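Side-chain contacts in DNA-3-methyladenine glycosidase II, putative (Deinococcus radiodurans, PDB 2YG9), which belongs to the HhH-GPD superfamily of base excision DNA repair proteins and folds as a set of helices joined by loops: residues G31-A34 with H35-D39; S175-L178 with A179-Q182; E191-R194 with D195-R199. One frame throughout, in Å; residues are numbered along the deposited sequence. Where two conformers were deposited one is given.

Interaction 1 of 3, residues G31-A34 with H35-D39; sequences GAVA and HLSRD. With NI (nickel (II) ion), chain F.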
loop_
_atom_site.group_PDB
_atom_site.type_symbol
_atom_site.label_atom_id
_atom_site.label_comp_id
_atom_site.label_asym_id
_atom_site.label_seq_id
_atom_site.Cartn_x
_atom_site.Cartn_y
_atom_site.Cartn_z
ATOM N N GLY A 31 -2.303 -9.882 -19.072
ATOM C CA GLY A 31 -2.933 -11.036 -18.417
ATOM C C GLY A 31 -3.933 -10.661 -17.343
ATOM O O GLY A 31 -5.051 -11.158 -17.339
ATOM N N ALA A 32 -3.524 -9.779 -16.444
ATOM C CA ALA A 32 -4.381 -9.198 -15.416
ATOM C C ALA A 32 -5.654 -8.547 -15.972
ATOM O O ALA A 32 -6.751 -8.889 -15.567
ATOM C CB ALA A 32 -3.570 -8.166 -14.552
ATOM N N VAL A 33 -5.507 -7.655 -16.938
ATOM C CA VAL A 33 -6.671 -6.994 -17.515
ATOM C C VAL A 33 -7.625 -7.999 -18.220
ATOM O O VAL A 33 -8.837 -7.817 -18.163
ATOM C CB VAL A 33 -6.238 -5.827 -18.434
ATOM C CG1 VAL A 33 -7.451 -5.189 -19.220
ATOM C CG2 VAL A 33 -5.517 -4.746 -17.577
ATOM N N ALA A 34 -7.083 -9.030 -18.874
ATOM C CA ALA A 34 -7.908 -10.021 -19.555
ATOM C C ALA A 34 -8.704 -10.767 -18.514
ATOM O O ALA A 34 -9.866 -11.008 -18.700
ATOM C CB ALA A 34 -7.076 -10.973 -20.348
ATOM N N HIS A 35 -8.046 -11.148 -17.420
ATOM C CA HIS A 35 -8.714 -11.873 -16.360
ATOM C C HIS A 35 -9.829 -11.024 -15.745
ATOM O O HIS A 35 -10.965 -11.477 -15.675
ATOM C CB HIS A 35 -7.714 -12.361 -15.308
ATOM C CG HIS A 35 -8.369 -12.987 -14.120
ATOM N ND1 HIS A 35 -8.518 -14.352 -13.978
ATOM C CD2 HIS A 35 -8.950 -12.429 -13.032
ATOM C CE1 HIS A 35 -9.149 -14.602 -12.841
ATOM N NE2 HIS A 35 -9.448 -13.447 -12.264
ATOM N N LEU A 36 -9.506 -9.793 -15.337
ATOM C CA LEU A 36 -10.442 -8.887 -14.696
ATOM C C LEU A 36 -11.636 -8.577 -15.601
ATOM O O LEU A 36 -12.773 -8.558 -15.162
ATOM C CB LEU A 36 -9.714 -7.601 -14.285
ATOM C CG LEU A 36 -8.622 -7.794 -13.202
ATOM C CD1 LEU A 36 -7.846 -6.430 -12.986
ATOM C CD2 LEU A 36 -9.212 -8.365 -11.857
ATOM N N SER A 37 -11.342 -8.415 -16.891
ATOM C CA SER A 37 -12.331 -8.124 -17.902
ATOM C C SER A 37 -13.357 -9.220 -18.086
ATOM O O SER A 37 -14.339 -8.985 -18.739
ATOM C CB SER A 37 -11.657 -7.848 -19.242
ATOM O OG SER A 37 -11.036 -6.594 -19.172
ATOM N N ARG A 38 -13.122 -10.409 -17.526
ATOM C CA ARG A 38 -14.151 -11.419 -17.521
ATOM C C ARG A 38 -15.373 -11.022 -16.683
ATOM O O ARG A 38 -16.446 -11.591 -16.826
ATOM C CB ARG A 38 -13.586 -12.740 -17.030
ATOM C CG ARG A 38 -12.589 -13.292 -18.017
ATOM C CD ARG A 38 -11.959 -14.464 -17.475
ATOM N NE ARG A 38 -12.940 -15.526 -17.431
ATOM C CZ ARG A 38 -12.661 -16.828 -17.445
ATOM N NH1 ARG A 38 -11.400 -17.260 -17.488
ATOM N NH2 ARG A 38 -13.674 -17.692 -17.393
ATOM N N ASP A 39 -15.176 -10.078 -15.769
ATOM C CA ASP A 39 -16.230 -9.487 -14.986
ATOM C C ASP A 39 -16.624 -8.290 -15.826
ATOM O O ASP A 39 -15.834 -7.392 -16.017
ATOM C CB ASP A 39 -15.660 -9.098 -13.603
ATOM C CG ASP A 39 -16.610 -8.291 -12.744
ATOM O OD1 ASP A 39 -17.700 -7.876 -13.185
ATOM O OD2 ASP A 39 -16.241 -8.074 -11.563
HETATM NI NI NI F . -6.986 -15.985 -15.076
HETATM O O HOH W 1 -6.197 -17.189 -13.384
HETATM O O HOH W 2 -4.823 -15.061 -15.790
HETATM O O HOH W 3 -8.286 -15.473 -17.029
HETATM O O HOH W 4 -6.953 -17.873 -16.695
#
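Ser-37 folds back onto Val-33 where helix 30-36 passes into a type I beta turn, Leu-36 to Asp-39. The carbonyl oxygen of Val-33 takes two bonds from this one residue. Ser-37 OG donates to Val-33 O at 2.7 Å, and Ser-37 N reaches the same Val-33 O at 2.9 Å. The two donors come from opposite faces of the carbonyl plane. The serine hydroxyl sits beside its own backbone N (chi1 -73°), which turns it back along the helix. Val-33 CG1 lies against it, 3.9 Å from Ser-37 OG.

One residue earlier, Leu-36 leans over the backbone of Ala-32. Leu-36 CG is 3.2 Å from Ala-32 O, and that oxygen also accepts from Leu-36 N. Leu-36 and Val-33 pack on helix 204-219.

His-35 N bonds to Gly-31 O at 3.0 Å. Its ring leads outward from the helix, with CG opposite the backbone N (chi1 174°). ND1 of His-35 binds the nickel ion at 2.5 Å. Four waters are also bound to the nickel, the nearest being water 1. Nickel-bound water 3 also lies in the plane of the Arg-38 guanidinium, at its edge. His-35 NE2 donates to the carbonyl of Arg-199, and Tyr-203 meets the imidazole edge-to-face. Bonds at both ring nitrogens fix how the imidazole is turned.

Asp-39 finishes the turn. Its OD1 accepts from Val-41 N, and its OD2 meets Tyr-188 and Trp-200. The arrangement is a tight joint between two helices, a type I turn running straight into an aspartate N-cap.

Interaction 2 of 3, residues S175-L178 with A179-Q182; sequences SGDL and ALRQ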
loop_
_atom_site.group_PDB
_atom_site.type_symbol
_atom_site.label_atom_id
_atom_site.label_comp_id
_atom_site.label_asym_id
_atom_site.label_seq_id
_atom_site.Cartn_x
_atom_site.Cartn_y
_atom_site.Cartn_z
ATOM N N SER A 175 -10.172 -4.813 2.468
ATOM C CA SER A 175 -11.579 -4.778 2.799
ATOM C C SER A 175 -11.896 -3.655 3.792
ATOM O O SER A 175 -13.050 -3.300 3.952
ATOM C CB SER A 175 -11.990 -6.091 3.379
ATOM O OG SER A 175 -11.406 -6.187 4.681
ATOM N N GLY A 176 -10.869 -3.086 4.407
ATOM C CA GLY A 176 -10.988 -1.871 5.228
ATOM C C GLY A 176 -10.751 -0.539 4.536
ATOM O O GLY A 176 -10.777 0.485 5.175
ATOM N N ASP A 177 -10.530 -0.539 3.230
ATOM C CA ASP A 177 -10.402 0.695 2.475
ATOM C C ASP A 177 -11.819 1.118 2.130
ATOM O O ASP A 177 -12.548 0.392 1.454
ATOM C CB ASP A 177 -9.593 0.503 1.195
ATOM C CG ASP A 177 -9.301 1.801 0.487
ATOM O OD1 ASP A 177 -10.159 2.279 -0.289
ATOM O OD2 ASP A 177 -8.192 2.350 0.681
ATOM N N LEU A 178 -12.213 2.285 2.641
ATOM C CA LEU A 178 -13.568 2.793 2.449
ATOM C C LEU A 178 -13.879 3.018 0.996
ATOM O O LEU A 178 -14.956 2.717 0.577
ATOM C CB LEU A 178 -13.782 4.099 3.257
ATOM C CG LEU A 178 -15.166 4.784 3.234
ATOM C CD1 LEU A 178 -16.297 3.962 3.828
ATOM C CD2 LEU A 178 -15.078 6.145 3.953
ATOM N N ALA A 179 -12.933 3.527 0.207
ATOM C CA ALA A 179 -13.208 3.811 -1.173
ATOM C C ALA A 179 -13.386 2.530 -1.995
ATOM O O ALA A 179 -14.246 2.459 -2.841
ATOM C CB ALA A 179 -12.118 4.731 -1.772
ATOM N N LEU A 180 -12.614 1.495 -1.703
ATOM C CA LEU A 180 -12.796 0.217 -2.375
ATOM C C LEU A 180 -14.190 -0.359 -2.024
ATOM O O LEU A 180 -14.954 -0.774 -2.899
ATOM C CB LEU A 180 -11.708 -0.761 -1.973
ATOM C CG LEU A 180 -10.288 -0.455 -2.433
ATOM C CD1 LEU A 180 -9.385 -1.558 -1.925
ATOM C CD2 LEU A 180 -10.169 -0.264 -4.009
ATOM N N ARG A 181 -14.530 -0.358 -0.745
ATOM C CA ARG A 181 -15.799 -0.905 -0.318
ATOM C C ARG A 181 -17.010 -0.124 -0.865
ATOM O O ARG A 181 -18.048 -0.726 -1.180
ATOM C CB ARG A 181 -15.837 -0.995 1.217
ATOM C CG ARG A 181 -14.801 -1.971 1.785
ATOM C CD ARG A 181 -15.106 -3.429 1.430
ATOM N NE ARG A 181 -16.388 -3.849 1.999
ATOM C CZ ARG A 181 -16.576 -4.278 3.252
ATOM N NH1 ARG A 181 -15.586 -4.371 4.121
ATOM N NH2 ARG A 181 -17.795 -4.608 3.645
ATOM N N GLN A 182 -16.886 1.191 -0.957
ATOM C CA GLN A 182 -17.949 2.068 -1.531
ATOM C C GLN A 182 -18.144 1.811 -3.009
ATOM O O GLN A 182 -19.290 1.777 -3.474
ATOM C CB GLN A 182 -17.641 3.549 -1.306
ATOM C CG GLN A 182 -17.911 3.990 0.158
ATOM C CD GLN A 182 -17.483 5.438 0.410
ATOM O OE1 GLN A 182 -16.620 6.007 -0.300
ATOM N NE2 GLN A 182 -18.072 6.036 1.433
#
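Asp-177 reaches over the first turn of helix 178-187 to Leu-180, as its N-cap. Asp-177 OD1 accepts from Leu-180 N at 2.9 Å through its anti lone pair. Having CG opposite the backbone N (chi1 -173°) swings the carboxylate over the helix start. The side chains of Asp-177 and Leu-180 cross at about a right angle, with Asp-177 CB 3.7 Å from Leu-180 CD1.

Leu-178 lies on the exposed side. It packs against the amide of Gln-182 one turn on, with Leu-178 CG 3.6 Å from Gln-182 NE2. Beneath them the backbone bond from Gln-182 N to Leu-178 O joins the same two residues.

Arg-181 curls back toward the loop. Bends at chi2 and chi3 (-68° and -62°) bring its guanidinium to Ser-175. NH1 of Arg-181 donates to Ser-175 O at 2.8 Å, with that oxygen near the guanidinium plane. Arg-181 CG also touches Ser-175 O, at 3.1 Å.

Asp-177 has further partners. Its OD2 is held by Trp-157 of helix 156-166, and its OD1 also by Trp-212 of helix 204-219. Leu-180 packs on helix 204-219, while Arg-181 makes a cation-pi contact with Trp-193 at the start of helix 193-200.

Interaction 3 of 3, residues E191-R194 with D195-R199; sequences EDWR and DVTAR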
loop_
_atom_site.group_PDB
_atom_site.type_symbol
_atom_site.label_atom_id
_atom_site.label_comp_id
_atom_site.label_asym_id
_atom_site.label_seq_id
_atom_site.Cartn_x
_atom_site.Cartn_y
_atom_site.Cartn_z
ATOM N N GLU A 191 -24.623 -7.816 -3.820
ATOM C CA GLU A 191 -23.708 -8.914 -4.023
ATOM C C GLU A 191 -22.750 -8.984 -2.843
ATOM O O GLU A 191 -22.426 -7.966 -2.242
ATOM C CB GLU A 191 -22.934 -8.743 -5.328
ATOM C CG GLU A 191 -23.811 -8.866 -6.520
ATOM C CD GLU A 191 -23.077 -8.802 -7.819
ATOM O OE1 GLU A 191 -22.266 -9.705 -8.105
ATOM O OE2 GLU A 191 -23.365 -7.849 -8.575
ATOM N N ASP A 192 -22.333 -10.192 -2.515
ATOM C CA ASP A 192 -21.387 -10.434 -1.436
ATOM C C ASP A 192 -20.017 -9.961 -1.902
ATOM O O ASP A 192 -19.490 -10.482 -2.882
ATOM C CB ASP A 192 -21.407 -11.927 -1.116
ATOM C CG ASP A 192 -20.457 -12.339 -0.009
ATOM O OD1 ASP A 192 -19.640 -11.526 0.462
ATOM O OD2 ASP A 192 -20.530 -13.526 0.387
ATOM N N TRP A 193 -19.451 -8.972 -1.207
ATOM C CA TRP A 193 -18.139 -8.438 -1.578
ATOM C C TRP A 193 -17.039 -9.543 -1.578
ATOM O O TRP A 193 -16.140 -9.505 -2.395
ATOM C CB TRP A 193 -17.755 -7.219 -0.704
ATOM C CG TRP A 193 -17.218 -7.577 0.693
ATOM C CD1 TRP A 193 -17.925 -7.579 1.872
ATOM C CD2 TRP A 193 -15.880 -7.982 1.033
ATOM N NE1 TRP A 193 -17.110 -7.939 2.916
ATOM C CE2 TRP A 193 -15.851 -8.196 2.436
ATOM C CE3 TRP A 193 -14.702 -8.170 0.302
ATOM C CZ2 TRP A 193 -14.709 -8.601 3.104
ATOM C CZ3 TRP A 193 -13.544 -8.575 0.987
ATOM C CH2 TRP A 193 -13.565 -8.802 2.358
ATOM N N ARG A 194 -17.101 -10.531 -0.690
ATOM C CA ARG A 194 -16.106 -11.624 -0.720
ATOM C C ARG A 194 -16.152 -12.412 -2.024
ATOM O O ARG A 194 -15.099 -12.809 -2.541
ATOM C CB ARG A 194 -16.250 -12.597 0.463
ATOM C CG ARG A 194 -16.057 -11.890 1.781
ATOM C CD ARG A 194 -16.008 -12.793 3.011
ATOM N NE ARG A 194 -15.749 -11.946 4.175
ATOM C CZ ARG A 194 -14.528 -11.647 4.669
ATOM N NH1 ARG A 194 -13.415 -12.151 4.128
ATOM N NH2 ARG A 194 -14.401 -10.826 5.723
ATOM N N ASP A 195 -17.360 -12.621 -2.532
ATOM C CA ASP A 195 -17.587 -13.262 -3.815
ATOM C C ASP A 195 -17.077 -12.414 -4.982
ATOM O O ASP A 195 -16.288 -12.866 -5.791
ATOM C CB ASP A 195 -19.074 -13.504 -4.038
ATOM C CG ASP A 195 -19.564 -14.764 -3.403
ATOM O OD1 ASP A 195 -18.758 -15.456 -2.749
ATOM O OD2 ASP A 195 -20.775 -15.062 -3.595
ATOM N N VAL A 196 -17.573 -11.197 -5.062
ATOM C CA VAL A 196 -17.131 -10.271 -6.088
ATOM C C VAL A 196 -15.595 -10.191 -6.216
ATOM O O VAL A 196 -15.020 -10.365 -7.305
ATOM C CB VAL A 196 -17.733 -8.896 -5.817
ATOM C CG1 VAL A 196 -17.117 -7.878 -6.726
ATOM C CG2 VAL A 196 -19.280 -8.963 -5.994
ATOM N N THR A 197 -14.927 -9.938 -5.094
ATOM C CA THR A 197 -13.488 -9.720 -5.086
ATOM C C THR A 197 -12.653 -11.002 -5.268
ATOM O O THR A 197 -11.567 -10.944 -5.856
ATOM C CB THR A 197 -13.052 -8.956 -3.811
ATOM O OG1 THR A 197 -13.426 -9.697 -2.641
ATOM C CG2 THR A 197 -13.703 -7.558 -3.785
ATOM N N ALA A 198 -13.159 -12.151 -4.792
ATOM C CA ALA A 198 -12.481 -13.452 -4.995
ATOM C C ALA A 198 -12.276 -13.786 -6.476
ATOM O O ALA A 198 -11.283 -14.406 -6.852
ATOM C CB ALA A 198 -13.308 -14.582 -4.308
ATOM N N ARG A 199 -13.236 -13.394 -7.301
ATOM C CA ARG A 199 -13.195 -13.623 -8.736
ATOM C C ARG A 199 -12.011 -12.915 -9.389
ATOM O O ARG A 199 -11.461 -13.387 -10.410
ATOM C CB ARG A 199 -14.487 -13.126 -9.366
ATOM C CG ARG A 199 -14.597 -13.405 -10.842
ATOM C CD ARG A 199 -15.948 -13.061 -11.347
ATOM N NE ARG A 199 -16.109 -13.325 -12.768
ATOM C CZ ARG A 199 -17.248 -13.112 -13.424
ATOM N NH1 ARG A 199 -18.294 -12.616 -12.788
ATOM N NH2 ARG A 199 -17.341 -13.386 -14.727
HETATM O O HOH W 5 -18.599 -15.376 0.008
HETATM O O HOH W 6 -22.330 -14.953 -0.855
HETATM O O HOH W 7 -22.778 -12.424 -4.313
#
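Asp-192 and Asp-195 face each other at the N-terminal end of helix 193-200, where Asp-192 is the N-cap. Asp-192 OD1 accepts from Arg-194 N at 3.0 Å. The donor stands well above the carboxylate plane, 49° out of it. The other oxygen of Asp-192 turns to water.

The two carboxylates are stacked, with planes 29° apart, and Asp-192 OD2 is 4.1 Å from Asp-195 OD1. These like charges would probably repel, but bridging waters donate to both groups. Water 5 gives one hydrogen bond to Asp-192 OD2 at 2.7 Å and another to Asp-195 OD1 at 2.8 Å. Water 6 donates to Asp-192 OD2 at 2.6 Å and to Asp-195 OD2. Water 7 accepts from Asp-192 N and makes a weak bond to Asp-195 OD2. Each of the two oxygens of Asp-195 therefore has a water partner.

Behind the cap, Asp-192 O is taken by Val-196 N, and Arg-194 O by Ala-198 N. Trp-193 O has two donors, both from Thr-197. The hydroxyl Thr-197 OG1 gives Trp-193 O a bond of 2.7 Å, while Thr-197 N reaches it from the opposite face of its plane. The hydroxyl sits between the backbone N and the carbonyl carbon of Thr-197 (chi1 59°), which points it back to the preceding turn.

Apolar contact continues at Glu-191, whose CB is 3.7 Å from Val-196 CG2. The two side chains cross at about a right angle. Arg-194 runs out extended over the indole of Trp-193, with its CG above the ring centre. Further along, Trp-193 CZ2 lies 3.3 Å from the plane of the Arg-194 guanidinium, over the middle of one face.

In the fold
The three interactions follow one another along the chain, and none nests in or crosses another. Each is local, so none closes a long loop. Interaction 1 covers helix 30-36 and its turn into helix 40-49. Much later, interaction 2 starts helix 178-187 from the loop after helix 156-166. Interaction 3 starts the next helix, 193-200. The centres of interactions 2 and 3 are about 13 Å apart, and Ser-175 CB packs 3.3 Å from Trp-193 CH2. Interaction 3 also touches interaction 1 through Arg-199, joining helix 193-200 to the N-terminal helix. Interactions 1 and 2 do not touch. Helix 204-219 packs against both of them.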